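Local atomic coordinates of 4-hydroxybenzoyl-CoA thioesterase (Staphylococcus aureus, PDB entry 6FDG), a protein that probably hydrolyses acyl-CoA thioesters as a hotdog-fold enzyme, with DHNA-CoA of the vitamin K2 pathway as its likely substrate. Residues I2-E7 and L35-K40; V76-E81 and Y90-F95; S39-S44 and V146-G151. All blocks are in the same frame, centred on the assembly; numbering follows the deposited sequence.

Contact 1. Residues I2-E7 and L35-K40; sequences IYSITE and LDYISK
Thr6 and Asp36 meet tip to tip: Thr6 OG1 donates to Asp36 OD2 over 2.6 Å, coming in on the anti side of the carboxylate and 19° out of its plane. Thr6 chi1 of -51° sets OG1 anti to the carbonyl carbon, beside the backbone N, where it meets Asp36 OD2. Lys40, one helical turn beyond Asp36, uses the syn side of the same oxygen, with Lys40 NZ 2.8 Å from Asp36 OD2 in a salt bridge. The ammonium also comes near Ile5 O, at an angle too poor for a hydrogen bond; a water instead accepts from Lys40 NZ (2.9 Å) and from Ile5 N. Ser4 OG lies 3.3 Å from Tyr37 CB and in the ring plane beside Tyr37 CD2 (3.6 Å), while Ser4 CB packs on Lys40 CD at 4.0 Å. A second water donates to Ile2 O and hydrogen-bonds Tyr37 OH at 2.8 Å. Farther out, backbone bonds of Ser4 with Thr78 and Thr6 with Val76 fix strand 2-9 in the hotdog sheet, and Val136 of helix 127-141 touches both Ile2 and Tyr37. The contact thus seats the C-terminal turns of the central helix 26-41 across this strand, the segment axes 8.1 Å apart. With two donors gripping Asp36 OD2 from different sides, the carboxylate would be expected to stay ionised.

Contact 2. Residues V76-E81 and Y90-F95; sequences VKTWVE and YKYEIF
Residues Lys77 and Trp79 pair with Glu93 and Lys91 in an antiparallel beta hairpin, strands 73-83 and 88-95 of the hotdog sheet. Lys77-Glu93 and Trp79-Lys91 are hydrogen-bonded pairs, each closed by two backbone bonds; Lys77 N to Glu93 O spans 2.8 Å with a 168° angle at the hydrogen. CA-H...O contacts lie between them, among them Tyr92 CA to Lys77 O at 3.1 Å.

Side-chain packing fills the face turned to helix 26-41. Val76 CG2 lies beside Ile94 CG1, and Val80 CG2 comes within 3.6 Å of Tyr90 CE2. Thr78 CG2 reaches the edge of the Tyr90 ring and stands 3.7 Å from Tyr92 CE2. Ala33 and Tyr37 of the helix cover this side; Tyr90 OH hydrogen-bonds Tyr133 OH, and Tyr92 OH hydrogen-bonds Thr107 OG1 and Arg34 NH2.

On the other face the aromatic contact is a CH-pi one: Lys91 CB stands over one face of the Trp79 indole, offset toward the rim, 3.9 Å from the centroid of its six-membered ring. The Glu93 carboxylate, turned 84° from the indole plane, brings OE2 to the ring edge at Trp79 CH2. The aliphatic stems of Glu81 and Lys91 run side by side, Glu81 CG 3.6 Å from Lys91 CD.

Charge plays a looser part: Lys77 NZ is 4.2 Å from Glu93 OE1, beyond a salt bridge, though a water accepts from this NZ and donates weakly to OE1. Trp79 NE1, by contrast, donates in its own ring plane to Glu81 OE1 at 3.0 Å.

Contact 3. Residues S39-S44 and V146-G151; sequences SKLGFS and VEIMDG
Lys40 and Leu41, in the last turn of the central hotdog helix 26-41, pack on Ile148, where the chain leaves the short strand 146-147. A Schellman motif ends this helix: Gly42 takes a positive phi of 117° and its N bonds back to Ser39 O at 2.9 Å. Ser44 then N-caps the following helix, its OG accepting from Asp47 N.

The tip of Ile148 makes the apolar part of the contact. Its chi1 of 58° puts CG1 in the crowded position between the backbone N and the carbonyl carbon, and chi2 of 172° carries CD1 onward to the helix end. There Ile148 CD1 lies 3.8 Å from Leu41 N and 3.9 Å from Lys40 CB, with Leu41 CD1 at 4.1 Å from the same methyl. Tyr37 and Ile2 also touch Ile148, while Tyr133 and Val136 of helix 127-141 touch Leu41, which places the cluster between helix 26-41, strand 2-9 and helix 127-141.

The methylenes of Lys40 run past the backbone of the other segment: CG meets Met149 CA, and CD stands 3.8 Å from Ile148 O. The Asp150 side chain crosses the lysine at about a right angle, bringing Asp150 OD2 to 4.0 Å from Lys40 CE. That carboxylate remains too far from Lys40 NZ, whose salt bridge is to Asp36, for direct pairing.

A water donates to Asp150 OD1; any bridge from it to Ser39 OG is doubtful, because Ser39 has two conformers. The water held by Lys40 NZ lies 2.7 Å from Glu147 OE2 and 2.8 Å from Ile148 O.

Contact 1 lies between the other two in space: its centre is about 9 Å from that of contact 2 and about 6 Å from that of contact 3. Strand 2-9 pairs with strand 73-83 on one edge, with Ser4 N 3.0 Å from Thr78 O, and with 146-147 on the other, where Ile148 N lies 2.9 Å from Tyr3 O. Contacts 1 and 3 share Lys40 and the water bound to its NZ. Contacts 2 and 3 do not touch; their nearest atoms are about 6 Å apart. Segment 35-40 also touches the second subunit, through Leu35 on Tyr70 of that chain.

Contact 1. Residues I2-E7 and L35-K40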
loop_
_atom_site.group_PDB
_atom_site.type_symbol
_atom_site.label_atom_id
_atom_site.label_comp_id
_atom_site.label_asym_id
_atom_site.label_seq_id
_atom_site.Cartn_x
_atom_site.Cartn_y
_atom_site.Cartn_z
ATOM N N ILE A 2 -6.811 -20.286 23.339
ATOM C CA ILE A 2 -7.561 -20.566 22.163
ATOM C C ILE A 2 -6.959 -19.770 21.008
ATOM O O ILE A 2 -6.854 -18.513 21.148
ATOM C CB ILE A 2 -9.044 -20.193 22.336
ATOM C CG1 ILE A 2 -9.790 -20.961 23.475
ATOM C CG2 ILE A 2 -9.781 -20.300 21.031
ATOM C CD1 ILE A 2 -9.268 -22.240 23.844
ATOM N N TYR A 3 -6.533 -20.346 19.942
ATOM C CA TYR A 3 -5.842 -19.625 18.882
ATOM C C TYR A 3 -6.156 -20.098 17.543
ATOM O O TYR A 3 -6.661 -21.249 17.356
ATOM C CB TYR A 3 -4.347 -19.676 19.093
ATOM C CG TYR A 3 -3.662 -21.088 18.915
ATOM C CD1 TYR A 3 -3.214 -21.525 17.737
ATOM C CD2 TYR A 3 -3.605 -21.982 20.000
ATOM C CE1 TYR A 3 -2.632 -22.850 17.534
ATOM C CE2 TYR A 3 -3.063 -23.281 19.857
ATOM C CZ TYR A 3 -2.656 -23.650 18.616
ATOM O OH TYR A 3 -2.033 -24.920 18.379
ATOM N N SER A 4 -5.981 -19.315 16.472
ATOM C CA SER A 4 -6.072 -19.683 15.107
ATOM C C SER A 4 -4.640 -19.669 14.480
ATOM O O SER A 4 -3.739 -19.004 14.990
ATOM C CB SER A 4 -7.028 -18.793 14.307
ATOM O OG SER A 4 -6.577 -17.462 14.403
ATOM N N ILE A 5 -4.506 -20.407 13.358
ATOM C CA ILE A 5 -3.337 -20.321 12.489
ATOM C C ILE A 5 -3.752 -19.963 11.142
ATOM O O ILE A 5 -4.663 -20.584 10.538
ATOM C CB ILE A 5 -2.550 -21.711 12.414
ATOM C CG1 ILE A 5 -2.094 -22.087 13.786
ATOM C CG2 ILE A 5 -1.403 -21.589 11.355
ATOM C CD1 ILE A 5 -0.989 -21.329 14.358
ATOM N N THR A 6 -3.175 -18.862 10.597
ATOM C CA THR A 6 -3.453 -18.404 9.282
ATOM C C THR A 6 -2.231 -18.472 8.418
ATOM O O THR A 6 -1.174 -17.896 8.781
ATOM C CB THR A 6 -3.927 -16.928 9.343
ATOM O OG1 THR A 6 -4.975 -16.765 10.293
ATOM C CG2 THR A 6 -4.361 -16.400 7.985
ATOM N N GLU A 7 -2.317 -19.027 7.225
ATOM C CA GLU A 7 -1.171 -19.060 6.302
ATOM C C GLU A 7 -1.300 -17.861 5.357
ATOM O O GLU A 7 -2.368 -17.600 4.786
ATOM C CB GLU A 7 -1.204 -20.354 5.486
ATOM C CG GLU A 7 -1.010 -21.595 6.366
ATOM C CD GLU A 7 -0.803 -22.853 5.494
ATOM O OE1 GLU A 7 0.246 -22.920 4.821
ATOM O OE2 GLU A 7 -1.705 -23.720 5.451
ATOM N N LEU A 35 -9.061 -11.475 11.162
ATOM C CA LEU A 35 -10.335 -11.742 10.489
ATOM C C LEU A 35 -10.473 -13.268 10.322
ATOM O O LEU A 35 -11.670 -13.739 10.329
ATOM C CB LEU A 35 -10.411 -10.957 9.191
ATOM C CG LEU A 35 -10.627 -9.449 9.357
ATOM C CD1 LEU A 35 -10.442 -8.718 8.008
ATOM C CD2 LEU A 35 -12.024 -9.103 9.889
ATOM N N ASP A 36 -9.384 -14.006 10.135
ATOM C CA ASP A 36 -9.466 -15.467 10.030
ATOM C C ASP A 36 -9.839 -15.999 11.391
ATOM O O ASP A 36 -10.646 -16.970 11.503
ATOM C CB ASP A 36 -8.082 -16.011 9.591
ATOM C CG ASP A 36 -8.072 -17.500 9.291
ATOM O OD1 ASP A 36 -9.021 -17.989 8.637
ATOM O OD2 ASP A 36 -7.090 -18.127 9.754
ATOM N N TYR A 37 -9.309 -15.510 12.517
ATOM C CA TYR A 37 -9.678 -15.910 13.887
ATOM C C TYR A 37 -11.186 -15.739 14.021
ATOM O O TYR A 37 -11.911 -16.637 14.499
ATOM C CB TYR A 37 -8.893 -15.124 14.932
ATOM C CG TYR A 37 -9.275 -15.382 16.326
ATOM C CD1 TYR A 37 -10.361 -14.732 16.926
ATOM C CD2 TYR A 37 -8.549 -16.285 17.133
ATOM C CE1 TYR A 37 -10.725 -14.949 18.232
ATOM C CE2 TYR A 37 -8.878 -16.516 18.459
ATOM C CZ TYR A 37 -9.966 -15.876 19.017
ATOM O OH TYR A 37 -10.301 -16.122 20.375
ATOM N N ILE A 38 -11.708 -14.564 13.706
ATOM C CA ILE A 38 -13.115 -14.300 13.903
ATOM C C ILE A 38 -13.923 -15.284 13.055
ATOM O O ILE A 38 -15.009 -15.754 13.586
ATOM C CB ILE A 38 -13.343 -12.795 13.505
ATOM C CG1 ILE A 38 -12.676 -11.856 14.493
ATOM C CG2 ILE A 38 -14.873 -12.520 13.294
ATOM C CD1 ILE A 38 -12.690 -10.400 14.046
ATOM N N SER A 39 -13.584 -15.478 11.836
ATOM C CA SER A 39 -14.341 -16.456 11.043
ATOM C C SER A 39 -14.352 -17.838 11.666
ATOM O O SER A 39 -15.347 -18.578 11.805
ATOM C CB SER A 39 -13.797 -16.450 9.647
ATOM O OG SER A 39 -14.462 -17.226 8.693
ATOM N N LYS A 40 -13.201 -18.298 12.079
ATOM C CA LYS A 40 -13.085 -19.640 12.700
ATOM C C LYS A 40 -13.837 -19.726 13.942
ATOM O O LYS A 40 -14.348 -20.858 14.312
ATOM C CB LYS A 40 -11.591 -19.994 12.820
ATOM C CG LYS A 40 -10.961 -20.311 11.507
ATOM C CD LYS A 40 -9.437 -20.382 11.466
ATOM C CE LYS A 40 -8.914 -20.974 10.262
ATOM N NZ LYS A 40 -7.438 -20.910 10.215
HETATM O O HOH W 1 -8.213 -16.426 22.203
HETATM O O HOH W 2 -6.622 -22.322 12.594
#

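Contact 2. Residues V76-E81 and Y90-F95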
loop_
_atom_site.group_PDB
_atom_site.type_symbol
_atom_site.label_atom_id
_atom_site.label_comp_id
_atom_site.label_asym_id
_atom_site.label_seq_id
_atom_site.Cartn_x
_atom_site.Cartn_y
_atom_site.Cartn_z
ATOM N N VAL A 76 0.656 -17.359 10.842
ATOM C CA VAL A 76 0.330 -16.356 11.860
ATOM C C VAL A 76 -0.545 -16.982 12.926
ATOM O O VAL A 76 -1.612 -17.471 12.554
ATOM C CB VAL A 76 -0.316 -15.080 11.299
ATOM C CG1 VAL A 76 -0.437 -14.100 12.434
ATOM C CG2 VAL A 76 0.458 -14.548 10.124
ATOM N N LYS A 77 -0.121 -17.020 14.145
ATOM C CA LYS A 77 -0.857 -17.537 15.312
ATOM C C LYS A 77 -1.511 -16.320 15.948
ATOM O O LYS A 77 -0.808 -15.366 16.301
ATOM C CB LYS A 77 0.072 -18.269 16.276
ATOM C CG LYS A 77 -0.620 -18.795 17.520
ATOM C CD LYS A 77 0.414 -19.574 18.365
ATOM C CE LYS A 77 -0.233 -20.243 19.546
ATOM N NZ LYS A 77 0.822 -20.980 20.348
ATOM N N THR A 78 -2.830 -16.352 16.168
ATOM C CA THR A 78 -3.651 -15.274 16.734
ATOM C C THR A 78 -4.416 -15.706 17.908
ATOM O O THR A 78 -5.045 -16.786 17.808
ATOM C CB THR A 78 -4.601 -14.754 15.674
ATOM O OG1 THR A 78 -3.935 -14.362 14.507
ATOM C CG2 THR A 78 -5.391 -13.529 16.202
ATOM N N TRP A 79 -4.468 -14.924 18.934
ATOM C CA TRP A 79 -5.365 -15.222 20.092
ATOM C C TRP A 79 -5.782 -13.912 20.722
ATOM O O TRP A 79 -5.270 -12.811 20.386
ATOM C CB TRP A 79 -4.700 -16.093 21.185
ATOM C CG TRP A 79 -3.573 -15.539 21.872
ATOM C CD1 TRP A 79 -3.592 -14.975 23.127
ATOM C CD2 TRP A 79 -2.189 -15.539 21.488
ATOM N NE1 TRP A 79 -2.326 -14.592 23.508
ATOM C CE2 TRP A 79 -1.467 -14.935 22.513
ATOM C CE3 TRP A 79 -1.503 -15.958 20.322
ATOM C CZ2 TRP A 79 -0.028 -14.831 22.470
ATOM C CZ3 TRP A 79 -0.170 -15.765 20.282
ATOM C CH2 TRP A 79 0.514 -15.233 21.320
ATOM N N VAL A 80 -6.856 -13.932 21.498
ATOM C CA VAL A 80 -7.367 -12.768 22.217
ATOM C C VAL A 80 -6.761 -12.763 23.604
ATOM O O VAL A 80 -7.121 -13.591 24.486
ATOM C CB VAL A 80 -8.888 -12.765 22.219
ATOM C CG1 VAL A 80 -9.333 -11.558 23.076
ATOM C CG2 VAL A 80 -9.433 -12.711 20.811
ATOM N N GLU A 81 -5.810 -11.883 23.891
ATOM C CA GLU A 81 -5.166 -11.785 25.198
ATOM C C GLU A 81 -6.101 -11.241 26.204
ATOM O O GLU A 81 -6.072 -11.644 27.381
ATOM C CB GLU A 81 -3.925 -10.921 25.053
ATOM C CG GLU A 81 -3.076 -10.801 26.312
ATOM C CD GLU A 81 -2.516 -12.078 26.823
ATOM O OE1 GLU A 81 -2.340 -13.115 26.075
ATOM O OE2 GLU A 81 -2.040 -12.012 28.010
ATOM N N TYR A 90 -5.803 -8.399 20.752
ATOM C CA TYR A 90 -5.329 -9.595 20.049
ATOM C C TYR A 90 -3.839 -9.602 20.113
ATOM O O TYR A 90 -3.173 -8.538 19.977
ATOM C CB TYR A 90 -5.772 -9.603 18.607
ATOM C CG TYR A 90 -7.241 -9.651 18.337
ATOM C CD1 TYR A 90 -8.067 -8.579 18.529
ATOM C CD2 TYR A 90 -7.827 -10.872 17.967
ATOM C CE1 TYR A 90 -9.452 -8.676 18.296
ATOM C CE2 TYR A 90 -9.221 -10.970 17.710
ATOM C CZ TYR A 90 -9.933 -9.885 17.916
ATOM O OH TYR A 90 -11.354 -9.955 17.667
ATOM N N LYS A 91 -3.240 -10.778 20.258
ATOM C CA LYS A 91 -1.792 -10.976 20.131
ATOM C C LYS A 91 -1.540 -11.930 19.008
ATOM O O LYS A 91 -2.339 -12.804 18.639
ATOM C CB LYS A 91 -1.186 -11.504 21.453
ATOM C CG LYS A 91 -0.998 -10.392 22.467
ATOM C CD LYS A 91 -0.429 -10.853 23.803
ATOM C CE LYS A 91 0.970 -11.349 23.603
ATOM N NZ LYS A 91 1.715 -11.029 24.921
ATOM N N TYR A 92 -0.331 -11.757 18.430
ATOM C CA TYR A 92 0.092 -12.510 17.271
ATOM C C TYR A 92 1.526 -12.983 17.358
ATOM O O TYR A 92 2.406 -12.331 17.966
ATOM C CB TYR A 92 0.098 -11.634 16.001
ATOM C CG TYR A 92 -1.222 -10.872 15.828
ATOM C CD1 TYR A 92 -1.353 -9.593 16.427
ATOM C CD2 TYR A 92 -2.235 -11.346 15.062
ATOM C CE1 TYR A 92 -2.555 -8.887 16.341
ATOM C CE2 TYR A 92 -3.446 -10.610 14.931
ATOM C CZ TYR A 92 -3.549 -9.374 15.525
ATOM O OH TYR A 92 -4.752 -8.614 15.354
ATOM N N GLU A 93 1.770 -14.104 16.720
ATOM C CA GLU A 93 3.171 -14.612 16.459
ATOM C C GLU A 93 3.225 -14.990 15.017
ATOM O O GLU A 93 2.328 -15.666 14.510
ATOM C CB GLU A 93 3.481 -15.867 17.332
ATOM C CG GLU A 93 3.585 -15.570 18.770
ATOM C CD GLU A 93 3.758 -16.802 19.694
ATOM O OE1 GLU A 93 3.414 -17.880 19.258
ATOM O OE2 GLU A 93 4.093 -16.509 20.833
ATOM N N ILE A 94 4.300 -14.611 14.316
ATOM C CA ILE A 94 4.496 -14.999 12.931
ATOM C C ILE A 94 5.717 -15.927 12.817
ATOM O O ILE A 94 6.810 -15.588 13.332
ATOM C CB ILE A 94 4.750 -13.837 11.999
ATOM C CG1 ILE A 94 3.580 -12.804 12.103
ATOM C CG2 ILE A 94 4.954 -14.313 10.587
ATOM C CD1 ILE A 94 3.747 -11.632 11.186
ATOM N N PHE A 95 5.470 -17.114 12.261
ATOM C CA PHE A 95 6.563 -18.100 12.005
ATOM C C PHE A 95 6.836 -18.107 10.572
ATOM O O PHE A 95 5.993 -18.139 9.666
ATOM C CB PHE A 95 6.069 -19.466 12.534
ATOM C CG PHE A 95 5.782 -19.500 14.002
ATOM C CD1 PHE A 95 6.789 -19.790 14.964
ATOM C CD2 PHE A 95 4.498 -19.192 14.487
ATOM C CE1 PHE A 95 6.558 -19.747 16.347
ATOM C CE2 PHE A 95 4.275 -19.169 15.867
ATOM C CZ PHE A 95 5.264 -19.436 16.790
HETATM O O HOH W 3 2.446 -18.741 21.915
#

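Contact 3. Residues S39-S44 and V146-G151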
loop_
_atom_site.group_PDB
_atom_site.type_symbol
_atom_site.label_atom_id
_atom_site.label_comp_id
_atom_site.label_asym_id
_atom_site.label_seq_id
_atom_site.Cartn_x
_atom_site.Cartn_y
_atom_site.Cartn_z
ATOM N N SER A 39 -13.584 -15.478 11.836
ATOM C CA SER A 39 -14.341 -16.456 11.043
ATOM C C SER A 39 -14.352 -17.838 11.666
ATOM O O SER A 39 -15.347 -18.578 11.805
ATOM C CB SER A 39 -13.797 -16.450 9.647
ATOM O OG SER A 39 -14.462 -17.226 8.693
ATOM N N LYS A 40 -13.201 -18.298 12.079
ATOM C CA LYS A 40 -13.085 -19.640 12.700
ATOM C C LYS A 40 -13.837 -19.726 13.942
ATOM O O LYS A 40 -14.348 -20.858 14.312
ATOM C CB LYS A 40 -11.591 -19.994 12.820
ATOM C CG LYS A 40 -10.961 -20.311 11.507
ATOM C CD LYS A 40 -9.437 -20.382 11.466
ATOM C CE LYS A 40 -8.914 -20.974 10.262
ATOM N NZ LYS A 40 -7.438 -20.910 10.215
ATOM N N LEU A 41 -14.047 -18.703 14.715
ATOM C CA LEU A 41 -14.796 -18.712 15.937
ATOM C C LEU A 41 -16.274 -18.757 15.565
ATOM O O LEU A 41 -17.022 -19.153 16.485
ATOM C CB LEU A 41 -14.465 -17.481 16.815
ATOM C CG LEU A 41 -14.836 -17.523 18.210
ATOM C CD1 LEU A 41 -14.189 -18.708 18.956
ATOM C CD2 LEU A 41 -14.532 -16.137 18.805
ATOM N N GLY A 42 -16.678 -18.472 14.353
ATOM C CA GLY A 42 -18.052 -18.589 13.845
ATOM C C GLY A 42 -18.643 -17.293 13.441
ATOM O O GLY A 42 -19.898 -17.256 13.275
ATOM N N PHE A 43 -17.913 -16.239 13.127
ATOM C CA PHE A 43 -18.526 -14.915 12.895
ATOM C C PHE A 43 -17.975 -14.229 11.674
ATOM O O PHE A 43 -16.952 -14.567 11.118
ATOM C CB PHE A 43 -18.293 -14.028 14.127
ATOM C CG PHE A 43 -18.850 -14.597 15.406
ATOM C CD1 PHE A 43 -20.239 -14.557 15.620
ATOM C CD2 PHE A 43 -18.080 -15.196 16.356
ATOM C CE1 PHE A 43 -20.764 -15.116 16.799
ATOM C CE2 PHE A 43 -18.572 -15.865 17.456
ATOM C CZ PHE A 43 -19.975 -15.808 17.689
ATOM N N SER A 44 -18.600 -13.202 11.183
ATOM C CA SER A 44 -18.206 -12.550 9.979
ATOM C C SER A 44 -18.100 -11.082 10.276
ATOM O O SER A 44 -19.094 -10.416 10.607
ATOM C CB SER A 44 -19.304 -12.725 8.951
ATOM O OG SER A 44 -19.088 -11.825 7.882
ATOM N N VAL A 146 -6.193 -24.770 22.518
ATOM C CA VAL A 146 -6.950 -25.303 21.435
ATOM C C VAL A 146 -6.735 -24.541 20.117
ATOM O O VAL A 146 -6.882 -23.236 20.207
ATOM C CB VAL A 146 -8.510 -25.216 21.797
ATOM C CG1 VAL A 146 -9.384 -25.757 20.684
ATOM C CG2 VAL A 146 -8.781 -25.869 23.146
ATOM N N GLU A 147 -6.527 -25.124 18.978
ATOM C CA GLU A 147 -6.563 -24.448 17.710
ATOM C C GLU A 147 -7.906 -24.476 17.177
ATOM O O GLU A 147 -8.455 -25.624 16.863
ATOM C CB GLU A 147 -5.615 -25.011 16.684
ATOM C CG GLU A 147 -5.468 -24.245 15.376
ATOM C CD GLU A 147 -4.869 -24.889 14.110
ATOM O OE1 GLU A 147 -4.400 -26.000 14.187
ATOM O OE2 GLU A 147 -4.958 -24.377 12.946
ATOM N N ILE A 148 -8.588 -23.353 16.976
ATOM C CA ILE A 148 -9.870 -23.344 16.306
ATOM C C ILE A 148 -9.698 -23.410 14.866
ATOM O O ILE A 148 -8.746 -22.895 14.254
ATOM C CB ILE A 148 -10.719 -22.108 16.731
ATOM C CG1 ILE A 148 -9.975 -20.768 16.420
ATOM C CG2 ILE A 148 -11.081 -22.256 18.216
ATOM C CD1 ILE A 148 -10.871 -19.544 16.642
ATOM N N MET A 149 -10.635 -24.084 14.192
ATOM C CA MET A 149 -10.642 -24.228 12.741
ATOM C C MET A 149 -12.003 -24.535 12.215
ATOM O O MET A 149 -12.896 -24.881 12.960
ATOM C CB MET A 149 -9.642 -25.205 12.263
ATOM C CG MET A 149 -9.970 -26.491 12.838
ATOM S SD MET A 149 -8.825 -27.877 12.339
ATOM C CE MET A 149 -7.815 -27.913 13.796
ATOM N N ASP A 150 -12.191 -24.357 10.873
ATOM C CA ASP A 150 -13.481 -24.663 10.284
ATOM C C ASP A 150 -13.756 -26.162 10.326
ATOM O O ASP A 150 -12.718 -26.904 10.204
ATOM C CB ASP A 150 -13.515 -24.201 8.783
ATOM C CG ASP A 150 -13.167 -22.740 8.668
ATOM O OD1 ASP A 150 -13.976 -21.958 9.223
ATOM O OD2 ASP A 150 -12.048 -22.432 8.219
ATOM N N GLY A 151 -14.940 -26.582 10.550
ATOM C CA GLY A 151 -15.256 -27.954 10.391
ATOM C C GLY A 151 -15.092 -28.756 11.629
ATOM O O GLY A 151 -15.319 -29.953 11.682
HETATM O O HOH W 4 -13.457 -19.619 8.616
HETATM O O HOH W 2 -6.622 -22.322 12.594
#